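Local coordinates for protein Poly(A) RNA polymerase GLD2 (Rattus norvegicus, PDB 6LBK) that probably adds successive AMP units from ATP to the 3' ends of selected cytoplasmic mRNAs, and a single nucleotide to certain microRNAs, at residues 203-206 against 207-211; 280-283 against 284-287; 345-348 against 349-353; 354-357 against 358-362. The protein carries 1 engineered substitution. All coordinates share one frame; numbering follows the deposited sequence.

Contact 1. Residues 203-206 against 207-211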
ATOM      1  N   LEU A 203      10.413   7.134   3.161  1.00 62.36           N
ATOM      2  CA  LEU A 203       9.350   7.899   3.788  1.00 53.04           C
ATOM      3  C   LEU A 203       8.115   7.042   3.967  1.00 48.12           C
ATOM      4  O   LEU A 203       7.506   7.018   5.042  1.00 49.25           O
ATOM      5  CB  LEU A 203       9.010   9.113   2.937  1.00 59.39           C
ATOM      6  CG  LEU A 203       8.080  10.038   3.714  1.00 61.82           C
ATOM      7  CD1 LEU A 203       8.941  10.856   4.756  1.00 51.19           C
ATOM      8  CD2 LEU A 203       7.189  10.933   2.844  1.00 61.11           C
ATOM      9  N   VAL A 204       7.730   6.323   2.914  1.00 50.57           N
ATOM     10  CA  VAL A 204       6.546   5.486   3.001  1.00 43.78           C
ATOM     11  C   VAL A 204       6.716   4.438   4.093  1.00 46.61           C
ATOM     12  O   VAL A 204       5.777   4.152   4.847  1.00 43.84           O
ATOM     13  CB  VAL A 204       6.243   4.865   1.627  1.00 46.04           C
ATOM     14  CG1 VAL A 204       5.409   3.602   1.776  1.00 44.71           C
ATOM     15  CG2 VAL A 204       5.539   5.903   0.701  1.00 37.90           C
ATOM     16  N   LEU A 205       7.916   3.871   4.222  1.00 50.45           N
ATOM     17  CA  LEU A 205       8.104   2.795   5.190  1.00 59.67           C
ATOM     18  C   LEU A 205       8.007   3.324   6.621  1.00 61.46           C
ATOM     19  O   LEU A 205       7.324   2.729   7.470  1.00 59.91           O
ATOM     20  CB  LEU A 205       9.443   2.089   4.943  1.00 58.99           C
ATOM     21  CG  LEU A 205       9.934   0.847   5.711  1.00 70.75           C
ATOM     22  CD1 LEU A 205      10.056   0.996   7.236  1.00 68.91           C
ATOM     23  CD2 LEU A 205       9.044  -0.327   5.348  1.00 78.97           C
ATOM     24  N   VAL A 206       8.715   4.420   6.924  1.00 57.83           N
ATOM     25  CA  VAL A 206       8.640   4.953   8.284  1.00 60.58           C
ATOM     26  C   VAL A 206       7.214   5.367   8.606  1.00 54.36           C
ATOM     27  O   VAL A 206       6.743   5.205   9.734  1.00 45.86           O
ATOM     28  CB  VAL A 206       9.618   6.129   8.475  1.00 64.31           C
ATOM     29  CG1 VAL A 206       9.185   7.361   7.632  1.00 52.13           C
ATOM     30  CG2 VAL A 206       9.703   6.486   9.939  1.00 65.00           C
ATOM     31  N   ILE A 207       6.487   5.855   7.605  1.00 53.96           N
ATOM     32  CA  ILE A 207       5.114   6.287   7.807  1.00 50.95           C
ATOM     33  C   ILE A 207       4.179   5.093   8.031  1.00 53.10           C
ATOM     34  O   ILE A 207       3.281   5.149   8.884  1.00 59.22           O
ATOM     35  CB  ILE A 207       4.713   7.157   6.610  1.00 43.22           C
ATOM     36  CG1 ILE A 207       5.439   8.519   6.736  1.00 41.60           C
ATOM     37  CG2 ILE A 207       3.237   7.300   6.537  1.00 43.81           C
ATOM     38  CD1 ILE A 207       5.179   9.497   5.591  1.00 37.03           C
ATOM     39  N   LYS A 208       4.383   3.988   7.305  1.00 49.87           N
ATOM     40  CA  LYS A 208       3.629   2.760   7.579  1.00 55.41           C
ATOM     41  C   LYS A 208       3.890   2.264   8.999  1.00 61.60           C
ATOM     42  O   LYS A 208       2.953   1.937   9.735  1.00 56.96           O
ATOM     43  CB  LYS A 208       4.007   1.668   6.575  1.00 56.10           C
ATOM     44  CG  LYS A 208       3.190   1.593   5.304  1.00 53.64           C
ATOM     45  CD  LYS A 208       3.729   0.448   4.482  1.00 58.78           C
ATOM     46  CE  LYS A 208       2.931   0.195   3.235  1.00 62.01           C
ATOM     47  NZ  LYS A 208       3.027  -1.239   2.826  1.00 66.57           N
ATOM     48  N   LYS A 209       5.165   2.181   9.399  1.00 63.45           N
ATOM     49  CA  LYS A 209       5.462   1.742  10.763  1.00 61.96           C
ATOM     50  C   LYS A 209       4.837   2.689  11.776  1.00 64.76           C
ATOM     51  O   LYS A 209       4.290   2.254  12.794  1.00 59.08           O
ATOM     52  CB  LYS A 209       6.974   1.630  11.000  1.00 57.51           C
ATOM     53  CG  LYS A 209       7.695   0.548  10.167  1.00 68.38           C
ATOM     54  CD  LYS A 209       7.118  -0.842  10.458  1.00 81.14           C
ATOM     55  CE  LYS A 209       7.812  -1.943   9.676  1.00 83.64           C
ATOM     56  NZ  LYS A 209       7.110  -3.261   9.828  1.00 76.13           N
ATOM     57  N   TRP A 210       4.886   3.988  11.495  1.00 64.60           N
ATOM     58  CA  TRP A 210       4.316   4.977  12.395  1.00 63.83           C
ATOM     59  C   TRP A 210       2.820   4.761  12.566  1.00 66.66           C
ATOM     60  O   TRP A 210       2.321   4.648  13.696  1.00 71.30           O
ATOM     61  CB  TRP A 210       4.611   6.382  11.854  1.00 51.20           C
ATOM     62  CG  TRP A 210       3.850   7.385  12.548  1.00 52.64           C
ATOM     63  CD1 TRP A 210       4.129   7.936  13.772  1.00 65.36           C
ATOM     64  CD2 TRP A 210       2.636   7.975  12.108  1.00 64.39           C
ATOM     65  NE1 TRP A 210       3.163   8.852  14.110  1.00 58.84           N
ATOM     66  CE2 TRP A 210       2.232   8.897  13.106  1.00 58.27           C
ATOM     67  CE3 TRP A 210       1.847   7.829  10.951  1.00 69.14           C
ATOM     68  CZ2 TRP A 210       1.079   9.659  12.989  1.00 61.02           C
ATOM     69  CZ3 TRP A 210       0.697   8.589  10.835  1.00 68.92           C
ATOM     70  CH2 TRP A 210       0.326   9.501  11.852  1.00 66.76           C
ATOM     71  N   ALA A 211       2.084   4.708  11.449  1.00 54.75           N
ATOM     72  CA  ALA A 211       0.646   4.495  11.521  1.00 58.98           C
ATOM     73  C   ALA A 211       0.305   3.170  12.201  1.00 71.81           C
ATOM     74  O   ALA A 211      -0.638   3.099  13.002  1.00 80.10           O
ATOM     75  CB  ALA A 211       0.034   4.538  10.128  1.00 57.90           C
TER
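Ile207 lays the end of its side chain on Leu203, one turn earlier in helix 200-213, and the two side chains cross obliquely. Ile207 CD1 is 3.5 Å from Leu203 CG and 3.7 Å from Leu203 CD2, which places the methyl against the branch point of the leucine. The torsion responsible is chi1 of Ile207 (-73°), which sets CG1 anti to the carbonyl carbon and sends it back along the helix; CG1 then also meets Val206 CG1 at 4.0 Å.

Leu205 and Lys209 are arranged differently. They run alongside each other in the same direction, with Leu205 CD1 3.8 Å from Lys209 CG, so a leucine methyl meets the aliphatic root of the lysine before its chain bends away at chi2. Beneath them, Lys209 N donates to Leu205 O over 2.9 Å. Lys208 extends outward to the main-chain oxygen of Phe103, while the Trp210 side chain projects from the helix and its NE1 bonds to Ser357 OG.

Leu203 and Ile207 share two outside neighbours, Val233 of helix 226-239 and Leu287 of helix 283-297. The Lys208 side chain is about 8 Å from that of Asp111, and the Lys209 side chain about 10 Å from that of Asp109. The Leu203/Ile207 side of this helix thus packs into the helical core, while its lysine side faces, without reaching them, the probable magnesium ligands Asp109 and Asp111 of the nucleotidyltransferase domain.

Contact 2. Residues 280-283 against 284-287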
ATOM      1  N   GLU A 280      14.786  20.124  -2.362  1.00100.67           N
ATOM      2  CA  GLU A 280      15.904  19.575  -1.601  1.00 97.41           C
ATOM      3  C   GLU A 280      15.544  19.187  -0.162  1.00 96.99           C
ATOM      4  O   GLU A 280      16.455  18.938   0.633  1.00104.71           O
ATOM      5  CB  GLU A 280      17.068  20.569  -1.567  1.00101.19           C
ATOM      6  CG  GLU A 280      17.617  21.023  -2.914  1.00112.37           C
ATOM      7  CD  GLU A 280      18.869  21.878  -2.771  1.00129.36           C
ATOM      8  OE1 GLU A 280      19.019  22.565  -1.734  1.00130.60           O
ATOM      9  OE2 GLU A 280      19.710  21.865  -3.695  1.00137.82           O
ATOM     10  N   SER A 281      14.259  19.077   0.187  1.00 89.29           N
ATOM     11  CA  SER A 281      13.907  18.680   1.551  1.00 89.95           C
ATOM     12  C   SER A 281      14.464  17.296   1.870  1.00 97.00           C
ATOM     13  O   SER A 281      14.250  16.343   1.112  1.00106.19           O
ATOM     14  CB  SER A 281      12.381  18.657   1.732  1.00 86.08           C
ATOM     15  OG  SER A 281      11.738  19.838   1.285  1.00 83.58           O
ATOM     16  N   SER A 282      15.161  17.173   3.002  1.00 91.01           N
ATOM     17  CA  SER A 282      15.661  15.875   3.449  1.00 84.22           C
ATOM     18  C   SER A 282      14.523  15.022   4.014  1.00 79.93           C
ATOM     19  O   SER A 282      13.370  15.455   4.095  1.00 78.61           O
ATOM     20  CB  SER A 282      16.792  16.047   4.450  1.00 86.29           C
ATOM     21  OG  SER A 282      16.331  16.688   5.603  1.00 83.53           O
ATOM     22  N   LEU A 283      14.855  13.772   4.380  1.00 58.34           N
ATOM     23  CA  LEU A 283      13.841  12.817   4.845  1.00 64.26           C
ATOM     24  C   LEU A 283      13.148  13.290   6.122  1.00 72.53           C
ATOM     25  O   LEU A 283      11.939  13.086   6.291  1.00 72.65           O
ATOM     26  CB  LEU A 283      14.465  11.441   5.095  1.00 61.37           C
ATOM     27  CG  LEU A 283      14.770  10.529   3.890  1.00 66.46           C
ATOM     28  CD1 LEU A 283      15.392   9.221   4.410  1.00 65.92           C
ATOM     29  CD2 LEU A 283      13.566  10.279   2.988  1.00 61.53           C
ATOM     30  N   GLY A 284      13.901  13.899   7.048  1.00 71.48           N
ATOM     31  CA  GLY A 284      13.298  14.378   8.288  1.00 63.01           C
ATOM     32  C   GLY A 284      12.437  15.610   8.078  1.00 63.68           C
ATOM     33  O   GLY A 284      11.348  15.719   8.655  1.00 69.10           O
ATOM     34  N   ASP A 285      12.888  16.528   7.206  1.00 73.48           N
ATOM     35  CA  ASP A 285      12.056  17.653   6.777  1.00 80.97           C
ATOM     36  C   ASP A 285      10.754  17.167   6.152  1.00 73.08           C
ATOM     37  O   ASP A 285       9.673  17.684   6.463  1.00 76.47           O
ATOM     38  CB  ASP A 285      12.821  18.545   5.785  1.00 96.88           C
ATOM     39  CG  ASP A 285      13.918  19.415   6.458  1.00104.45           C
ATOM     40  OD1 ASP A 285      13.838  19.677   7.683  1.00 98.11           O
ATOM     41  OD2 ASP A 285      14.862  19.843   5.741  1.00106.72           O
ATOM     42  N   LEU A 286      10.830  16.134   5.308  1.00 72.38           N
ATOM     43  CA  LEU A 286       9.632  15.641   4.626  1.00 61.96           C
ATOM     44  C   LEU A 286       8.703  14.883   5.562  1.00 53.33           C
ATOM     45  O   LEU A 286       7.485  14.999   5.443  1.00 54.04           O
ATOM     46  CB  LEU A 286      10.028  14.771   3.443  1.00 59.25           C
ATOM     47  CG  LEU A 286      10.628  15.581   2.304  1.00 59.79           C
ATOM     48  CD1 LEU A 286      11.420  14.642   1.396  1.00 61.07           C
ATOM     49  CD2 LEU A 286       9.515  16.304   1.550  1.00 58.68           C
ATOM     50  N   LEU A 287       9.238  14.099   6.495  1.00 51.33           N
ATOM     51  CA  LEU A 287       8.355  13.419   7.442  1.00 49.71           C
ATOM     52  C   LEU A 287       7.639  14.430   8.341  1.00 52.54           C
ATOM     53  O   LEU A 287       6.435  14.286   8.618  1.00 55.38           O
ATOM     54  CB  LEU A 287       9.133  12.390   8.267  1.00 52.34           C
ATOM     55  CG  LEU A 287       8.383  11.708   9.435  1.00 51.46           C
ATOM     56  CD1 LEU A 287       7.197  10.884   9.004  1.00 44.98           C
ATOM     57  CD2 LEU A 287       9.326  10.931  10.410  1.00 59.89           C
TER
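With chi1 at -71°, Leu286 has CG anti to its own carbonyl carbon, and its isobutyl group reaches back over Ser281, the residue just before the N-cap of helix 283-297. Ser282 and Asp285 are brought together by two different torsions: OG of Ser282 stands between the backbone N and the carbonyl carbon (chi1 63°), whereas Asp285 CG lies beside its backbone N (chi1 -74°). The bond that results, from Ser282 OG to Asp285 OD2, is weak at 3.5 Å.

Leu286 makes the closer contacts. Its CG is 3.6 Å from Ser281 CB and its CD2 3.7 Å from the same atom, while CD1 approaches Ser281 O at 3.3 Å. These are the positions of a hydrophobic staple, here filled on the loop side by the CB of a serine. The first helical turn is closed by Leu286 N donating to Ser282 O over 2.9 Å. With an alanine in place of Leu286 that main-chain bond could remain, but a gap would probably open beside Ser281, and Leu240 and Ile244 would lose their leucine neighbour.

Ser282 occupies the N-cap position without a capping bond from its side chain; the Gly284 amide, in the first turn of the helix, is bound by Ser53 OG of helix 51-63. The carboxylate of Asp285, near the helix start, is probably favoured by the helix dipole, while its pairing with Arg365 is long and weak. The helix start therefore relies more on main-chain bonds and neighbouring elements than on its own polar side chains.

Contact 3. Residues 345-348 against 349-353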
ATOM      1  N   GLN A 345     -15.331   8.457  16.251  1.00112.56           N
ATOM      2  CA  GLN A 345     -14.240   8.150  17.172  1.00118.16           C
ATOM      3  C   GLN A 345     -12.953   7.763  16.439  1.00115.97           C
ATOM      4  O   GLN A 345     -11.876   8.279  16.754  1.00119.73           O
ATOM      5  CB  GLN A 345     -14.703   7.047  18.129  1.00129.94           C
ATOM      6  CG  GLN A 345     -13.787   6.756  19.294  1.00142.92           C
ATOM      7  CD  GLN A 345     -12.634   5.849  18.895  1.00149.66           C
ATOM      8  OE1 GLN A 345     -12.803   4.938  18.075  1.00152.77           O
ATOM      9  NE2 GLN A 345     -11.456   6.098  19.457  1.00149.66           N
ATOM     10  N   LYS A 346     -13.045   6.873  15.441  1.00109.97           N
ATOM     11  CA  LYS A 346     -11.846   6.457  14.705  1.00103.78           C
ATOM     12  C   LYS A 346     -11.276   7.598  13.861  1.00 94.24           C
ATOM     13  O   LYS A 346     -10.052   7.796  13.814  1.00 91.97           O
ATOM     14  CB  LYS A 346     -12.163   5.244  13.822  1.00107.29           C
ATOM     15  CG  LYS A 346     -12.609   4.003  14.588  1.00115.50           C
ATOM     16  CD  LYS A 346     -11.477   3.415  15.414  1.00118.22           C
ATOM     17  CE  LYS A 346     -11.933   2.185  16.188  1.00125.95           C
ATOM     18  NZ  LYS A 346     -12.391   1.084  15.294  1.00127.29           N
ATOM     19  N   PHE A 347     -12.146   8.334  13.161  1.00 93.00           N
ATOM     20  CA  PHE A 347     -11.729   9.511  12.399  1.00 95.50           C
ATOM     21  C   PHE A 347     -10.954  10.489  13.279  1.00 93.02           C
ATOM     22  O   PHE A 347      -9.878  10.983  12.898  1.00 88.12           O
ATOM     23  CB  PHE A 347     -12.974  10.169  11.785  1.00 96.46           C
ATOM     24  CG  PHE A 347     -12.694  11.408  10.971  1.00 88.15           C
ATOM     25  CD1 PHE A 347     -11.546  11.512  10.194  1.00 78.36           C
ATOM     26  CD2 PHE A 347     -13.625  12.438  10.928  1.00 82.54           C
ATOM     27  CE1 PHE A 347     -11.312  12.644   9.437  1.00 72.72           C
ATOM     28  CE2 PHE A 347     -13.404  13.561  10.162  1.00 74.74           C
ATOM     29  CZ  PHE A 347     -12.262  13.674   9.425  1.00 71.88           C
ATOM     30  N   ASP A 348     -11.483  10.753  14.477  1.00 93.46           N
ATOM     31  CA  ASP A 348     -10.791  11.608  15.430  1.00 90.07           C
ATOM     32  C   ASP A 348      -9.473  10.991  15.852  1.00 86.96           C
ATOM     33  O   ASP A 348      -8.486  11.698  16.028  1.00 85.35           O
ATOM     34  CB  ASP A 348     -11.664  11.858  16.660  1.00 97.78           C
ATOM     35  CG  ASP A 348     -12.907  12.667  16.333  1.00111.55           C
ATOM     36  OD1 ASP A 348     -12.915  13.298  15.252  1.00119.27           O
ATOM     37  OD2 ASP A 348     -13.865  12.695  17.145  1.00112.16           O
ATOM     38  N   MET A 349      -9.440   9.675  16.051  1.00 89.87           N
ATOM     39  CA  MET A 349      -8.178   9.040  16.411  1.00 87.61           C
ATOM     40  C   MET A 349      -7.105   9.377  15.383  1.00 81.82           C
ATOM     41  O   MET A 349      -5.989   9.783  15.737  1.00 88.07           O
ATOM     42  CB  MET A 349      -8.386   7.530  16.562  1.00 87.88           C
ATOM     43  CG  MET A 349      -7.232   6.807  17.232  1.00 97.87           C
ATOM     44  SD  MET A 349      -7.328   4.999  17.170  1.00106.92           S
ATOM     45  CE  MET A 349      -9.000   4.710  17.741  1.00111.52           C
ATOM     46  N   ILE A 350      -7.454   9.286  14.098  1.00 80.41           N
ATOM     47  CA  ILE A 350      -6.512   9.663  13.039  1.00 71.51           C
ATOM     48  C   ILE A 350      -6.109  11.134  13.177  1.00 72.87           C
ATOM     49  O   ILE A 350      -4.917  11.472  13.170  1.00 74.07           O
ATOM     50  CB  ILE A 350      -7.110   9.382  11.644  1.00 63.09           C
ATOM     51  CG1 ILE A 350      -7.887   8.058  11.597  1.00 76.50           C
ATOM     52  CG2 ILE A 350      -6.030   9.368  10.590  1.00 57.02           C
ATOM     53  CD1 ILE A 350      -7.049   6.838  11.410  1.00 77.15           C
ATOM     54  N   LYS A 351      -7.100  12.032  13.277  1.00 70.45           N
ATOM     55  CA  LYS A 351      -6.817  13.472  13.324  1.00 83.45           C
ATOM     56  C   LYS A 351      -5.917  13.825  14.506  1.00 85.46           C
ATOM     57  O   LYS A 351      -4.918  14.554  14.369  1.00 85.69           O
ATOM     58  CB  LYS A 351      -8.127  14.271  13.424  1.00 92.53           C
ATOM     59  CG  LYS A 351      -8.977  14.363  12.150  1.00 94.93           C
ATOM     60  CD  LYS A 351     -10.477  14.543  12.453  1.00 96.83           C
ATOM     61  CE  LYS A 351     -10.852  15.988  12.816  1.00 99.66           C
ATOM     62  NZ  LYS A 351     -12.336  16.202  12.729  1.00 97.26           N
ATOM     63  N   ASP A 352      -6.281  13.326  15.686  1.00 85.52           N
ATOM     64  CA  ASP A 352      -5.539  13.603  16.905  1.00 90.13           C
ATOM     65  C   ASP A 352      -4.127  13.063  16.813  1.00 90.41           C
ATOM     66  O   ASP A 352      -3.181  13.719  17.267  1.00101.03           O
ATOM     67  CB  ASP A 352      -6.254  12.981  18.107  1.00103.62           C
ATOM     68  CG  ASP A 352      -7.676  13.499  18.286  1.00116.91           C
ATOM     69  OD1 ASP A 352      -7.973  14.610  17.798  1.00120.13           O
ATOM     70  OD2 ASP A 352      -8.502  12.792  18.912  1.00123.51           O
ATOM     71  N   GLN A 353      -3.957  11.870  16.213  1.00 80.44           N
ATOM     72  CA  GLN A 353      -2.624  11.291  16.135  1.00 77.67           C
ATOM     73  C   GLN A 353      -1.735  12.070  15.171  1.00 76.94           C
ATOM     74  O   GLN A 353      -0.529  12.218  15.418  1.00 75.55           O
ATOM     75  CB  GLN A 353      -2.691   9.821  15.739  1.00 82.11           C
ATOM     76  CG  GLN A 353      -1.356   9.087  15.887  1.00 81.07           C
ATOM     77  CD  GLN A 353      -0.874   9.062  17.330  1.00 80.34           C
ATOM     78  OE1 GLN A 353       0.120   9.709  17.685  1.00 77.25           O
ATOM     79  NE2 GLN A 353      -1.576   8.303  18.168  1.00 78.40           N
TER
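Asp348 O accepts the amide of Asp352 over 2.8 Å. One residue earlier, Lys351 N reaches Phe347 O at 3.0 Å. Between side chains the polar link is looser: Asp348 OD1 and Lys351 NZ form a long salt bridge of 3.9 Å, the two side chains lying side by side and pointing the same way.

The lysine also rests on the neighbouring ring. Lys351 bends at chi3 (79°) and sets CD over the face of Phe347, 3.6 Å from the ring centroid and only 12° off the normal, a CH-pi contact. On this amphipathic helix, 344-363, the buried ring of Phe347 is thus roofed by the exposed Lys351, which pairs its ammonium group with the residue three before it while its methylene covers the one four before, the i/i+3 and i/i+4 spacing of one helical turn. From its other neighbours, Phe347 stacks with Tyr325 and meets Trp300 edge-to-face. Replacing Phe347 by alanine would take away the surface under Lys351 CD, and would probably free the lysine side chain to turn and leave Tyr325 and Trp300 without their aromatic mate.

Farther round the helix, Met349 brings its CE methyl to 3.3 Å from Gln345 NE2, approaching that side chain at a slant, and to 3.6 Å from Lys346 CD, with the Met349 and Lys346 side chains roughly abreast. The ammonium group of Lys346 goes on to the main-chain oxygen of Arg221. Ile350 faces inward, where its side chain touches Ile216 and Leu224.

Contact 4. Residues 354-357 against 358-362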
ATOM      1  N   PHE A 354      -2.294  12.559  14.058  1.00 73.89           N
ATOM      2  CA  PHE A 354      -1.475  13.389  13.172  1.00 67.02           C
ATOM      3  C   PHE A 354      -1.010  14.644  13.899  1.00 69.14           C
ATOM      4  O   PHE A 354       0.184  14.968  13.905  1.00 63.78           O
ATOM      5  CB  PHE A 354      -2.234  13.759  11.892  1.00 63.12           C
ATOM      6  CG  PHE A 354      -2.103  12.737  10.781  1.00 55.23           C
ATOM      7  CD1 PHE A 354      -1.033  12.782   9.917  1.00 47.39           C
ATOM      8  CD2 PHE A 354      -3.061  11.756  10.599  1.00 58.45           C
ATOM      9  CE1 PHE A 354      -0.888  11.850   8.902  1.00 51.03           C
ATOM     10  CE2 PHE A 354      -2.937  10.824   9.561  1.00 63.85           C
ATOM     11  CZ  PHE A 354      -1.848  10.869   8.708  1.00 51.49           C
ATOM     12  N   LEU A 355      -1.941  15.328  14.561  1.00 69.58           N
ATOM     13  CA  LEU A 355      -1.591  16.555  15.265  1.00 71.21           C
ATOM     14  C   LEU A 355      -0.507  16.302  16.305  1.00 74.61           C
ATOM     15  O   LEU A 355       0.548  16.956  16.301  1.00 74.89           O
ATOM     16  CB  LEU A 355      -2.837  17.133  15.923  1.00 76.23           C
ATOM     17  CG  LEU A 355      -2.532  18.518  16.455  1.00 80.60           C
ATOM     18  CD1 LEU A 355      -2.130  19.441  15.305  1.00 76.68           C
ATOM     19  CD2 LEU A 355      -3.733  19.015  17.176  1.00 86.22           C
ATOM     20  N   LYS A 356      -0.749  15.329  17.189  1.00 77.61           N
ATOM     21  CA  LYS A 356       0.173  15.008  18.272  1.00 81.85           C
ATOM     22  C   LYS A 356       1.553  14.606  17.755  1.00 78.14           C
ATOM     23  O   LYS A 356       2.578  15.054  18.291  1.00 81.11           O
ATOM     24  CB  LYS A 356      -0.423  13.885  19.123  1.00 88.16           C
ATOM     25  CG  LYS A 356       0.595  13.191  20.010  1.00103.87           C
ATOM     26  CD  LYS A 356      -0.031  12.136  20.910  1.00114.56           C
ATOM     27  CE  LYS A 356       1.009  11.092  21.336  1.00116.29           C
ATOM     28  NZ  LYS A 356       1.361  10.133  20.244  1.00103.69           N
ATOM     29  N   SER A 357       1.610  13.721  16.747  1.00 72.30           N
ATOM     30  CA  SER A 357       2.911  13.289  16.255  1.00 74.46           C
ATOM     31  C   SER A 357       3.653  14.441  15.597  1.00 69.58           C
ATOM     32  O   SER A 357       4.871  14.581  15.791  1.00 68.32           O
ATOM     33  CB  SER A 357       2.771  12.093  15.300  1.00 63.97           C
ATOM     34  OG  SER A 357       2.286  10.962  15.999  1.00 66.53           O
ATOM     35  N   TRP A 358       2.951  15.289  14.835  1.00 65.00           N
ATOM     36  CA  TRP A 358       3.628  16.466  14.311  1.00 64.21           C
ATOM     37  C   TRP A 358       4.156  17.347  15.447  1.00 74.11           C
ATOM     38  O   TRP A 358       5.248  17.914  15.322  1.00 75.40           O
ATOM     39  CB  TRP A 358       2.716  17.274  13.377  1.00 65.03           C
ATOM     40  CG  TRP A 358       3.297  18.657  13.105  1.00 67.66           C
ATOM     41  CD1 TRP A 358       4.399  18.952  12.343  1.00 63.05           C
ATOM     42  CD2 TRP A 358       2.809  19.907  13.599  1.00 71.29           C
ATOM     43  NE1 TRP A 358       4.624  20.305  12.338  1.00 74.52           N
ATOM     44  CE2 TRP A 358       3.664  20.917  13.102  1.00 77.03           C
ATOM     45  CE3 TRP A 358       1.732  20.275  14.411  1.00 93.74           C
ATOM     46  CZ2 TRP A 358       3.479  22.276  13.401  1.00 80.48           C
ATOM     47  CZ3 TRP A 358       1.554  21.637  14.720  1.00 98.07           C
ATOM     48  CH2 TRP A 358       2.426  22.613  14.216  1.00 88.42           C
ATOM     49  N   GLN A 359       3.458  17.395  16.588  1.00 76.14           N
ATOM     50  CA  GLN A 359       3.925  18.232  17.699  1.00 83.22           C
ATOM     51  C   GLN A 359       5.188  17.667  18.360  1.00 86.88           C
ATOM     52  O   GLN A 359       6.206  18.374  18.500  1.00 88.42           O
ATOM     53  CB  GLN A 359       2.811  18.422  18.745  1.00 89.02           C
ATOM     54  CG  GLN A 359       1.979  19.675  18.557  1.00 90.70           C
ATOM     55  CD  GLN A 359       1.067  19.963  19.750  1.00 99.42           C
ATOM     56  OE1 GLN A 359       0.095  19.248  20.000  1.00104.83           O
ATOM     57  NE2 GLN A 359       1.412  20.985  20.519  1.00104.67           N
ATOM     58  N   ARG A 360       5.142  16.385  18.761  1.00 87.37           N
ATOM     59  CA  ARG A 360       6.303  15.772  19.406  1.00 88.69           C
ATOM     60  C   ARG A 360       7.511  15.789  18.482  1.00 84.44           C
ATOM     61  O   ARG A 360       8.637  16.016  18.931  1.00 88.11           O
ATOM     62  CB  ARG A 360       6.044  14.322  19.844  1.00 88.85           C
ATOM     63  CG  ARG A 360       5.014  14.073  20.936  1.00 94.25           C
ATOM     64  CD  ARG A 360       4.819  12.561  21.210  1.00 93.96           C
ATOM     65  NE  ARG A 360       4.920  12.276  22.650  1.00110.47           N
ATOM     66  CZ  ARG A 360       5.962  11.699  23.256  1.00113.04           C
ATOM     67  NH1 ARG A 360       7.013  11.298  22.551  1.00116.06           N
ATOM     68  NH2 ARG A 360       5.943  11.497  24.572  1.00113.64           N
ATOM     69  N   LEU A 361       7.301  15.550  17.184  1.00 84.28           N
ATOM     70  CA  LEU A 361       8.422  15.545  16.248  1.00 82.18           C
ATOM     71  C   LEU A 361       8.971  16.954  16.037  1.00 74.97           C
ATOM     72  O   LEU A 361      10.191  17.143  15.968  1.00 76.14           O
ATOM     73  CB  LEU A 361       7.998  14.902  14.919  1.00 65.90           C
ATOM     74  CG  LEU A 361       9.188  14.338  14.146  1.00 68.96           C
ATOM     75  CD1 LEU A 361       9.959  13.313  15.002  1.00 70.64           C
ATOM     76  CD2 LEU A 361       8.762  13.727  12.839  1.00 65.19           C
ATOM     77  N   LYS A 362       8.092  17.958  15.945  1.00 75.64           N
ATOM     78  CA  LYS A 362       8.560  19.322  15.784  1.00 77.97           C
ATOM     79  C   LYS A 362       9.493  19.683  16.913  1.00 85.37           C
ATOM     80  O   LYS A 362      10.588  20.213  16.683  1.00 88.02           O
ATOM     81  CB  LYS A 362       7.374  20.284  15.757  1.00 79.09           C
ATOM     82  CG  LYS A 362       7.689  21.649  15.148  1.00 84.59           C
ATOM     83  CD  LYS A 362       6.651  22.700  15.554  1.00 89.92           C
ATOM     84  CE  LYS A 362       6.854  24.025  14.834  1.00 84.00           C
ATOM     85  NZ  LYS A 362       5.991  25.119  15.404  1.00 91.27           N
TER
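Leu355 meets Trp358 in a local apolar contact, one turn of helix apart, in the later half of helix 344-363, where its side chains pack against helix 283-297. The two side chains are set askew to each other, with Leu355 CD1 4.1 Å from Trp358 CE3. The same ring carbon stands 4.0 Å from Leu355 O, which lies at the edge of the indole, near its plane. Trp358 holds CG anti to its backbone N (chi1 166°), and the indole packs on Leu288, Leu291 and Lys292 of helix 283-297.

Lys356 and Arg360 extend as neighbours with a shared heading, meeting through methylenes: Lys356 CE is 4.1 Å from Arg360 CD. Below them Arg360 N donates to Lys356 O over 2.9 Å. Leu361 turns to the buried side, against Leu287 and Val370.

The charged ends of the basic pair are not in contact, Lys356 NZ and Arg360 NE being 4.8 Å apart. Each cation has an oxygen partner elsewhere, Gln353 OE1 for Lys356 NZ and Ser369 O for Arg360 NH1. Such partners, together with exposure to solvent, probably offset the like charges while the aliphatic parts remain together.

Overall arrangement
Contact 1 is the core member of the set, with six of its eight touching residues buried, and its chemistry is largely aliphatic. Contacts 2, 3 and 4 are partly buried and farther from the chain centre, and bring in serine, carboxylate or basic side chains. Contacts 3 and 4 adjoin on helix 344-363, the former aromatic and ionic, the latter apolar with a like-charged pair. Helix 200-213 joins the others: Ile207 CG1 packs 3.7 Å from Leu287 CD1 of contact 2, and Trp210 CH2 reaches Phe354 CE1 of contact 4 at 4.0 Å. Contacts 2 and 3 do not touch, their nearest atoms lying about 10 Å apart.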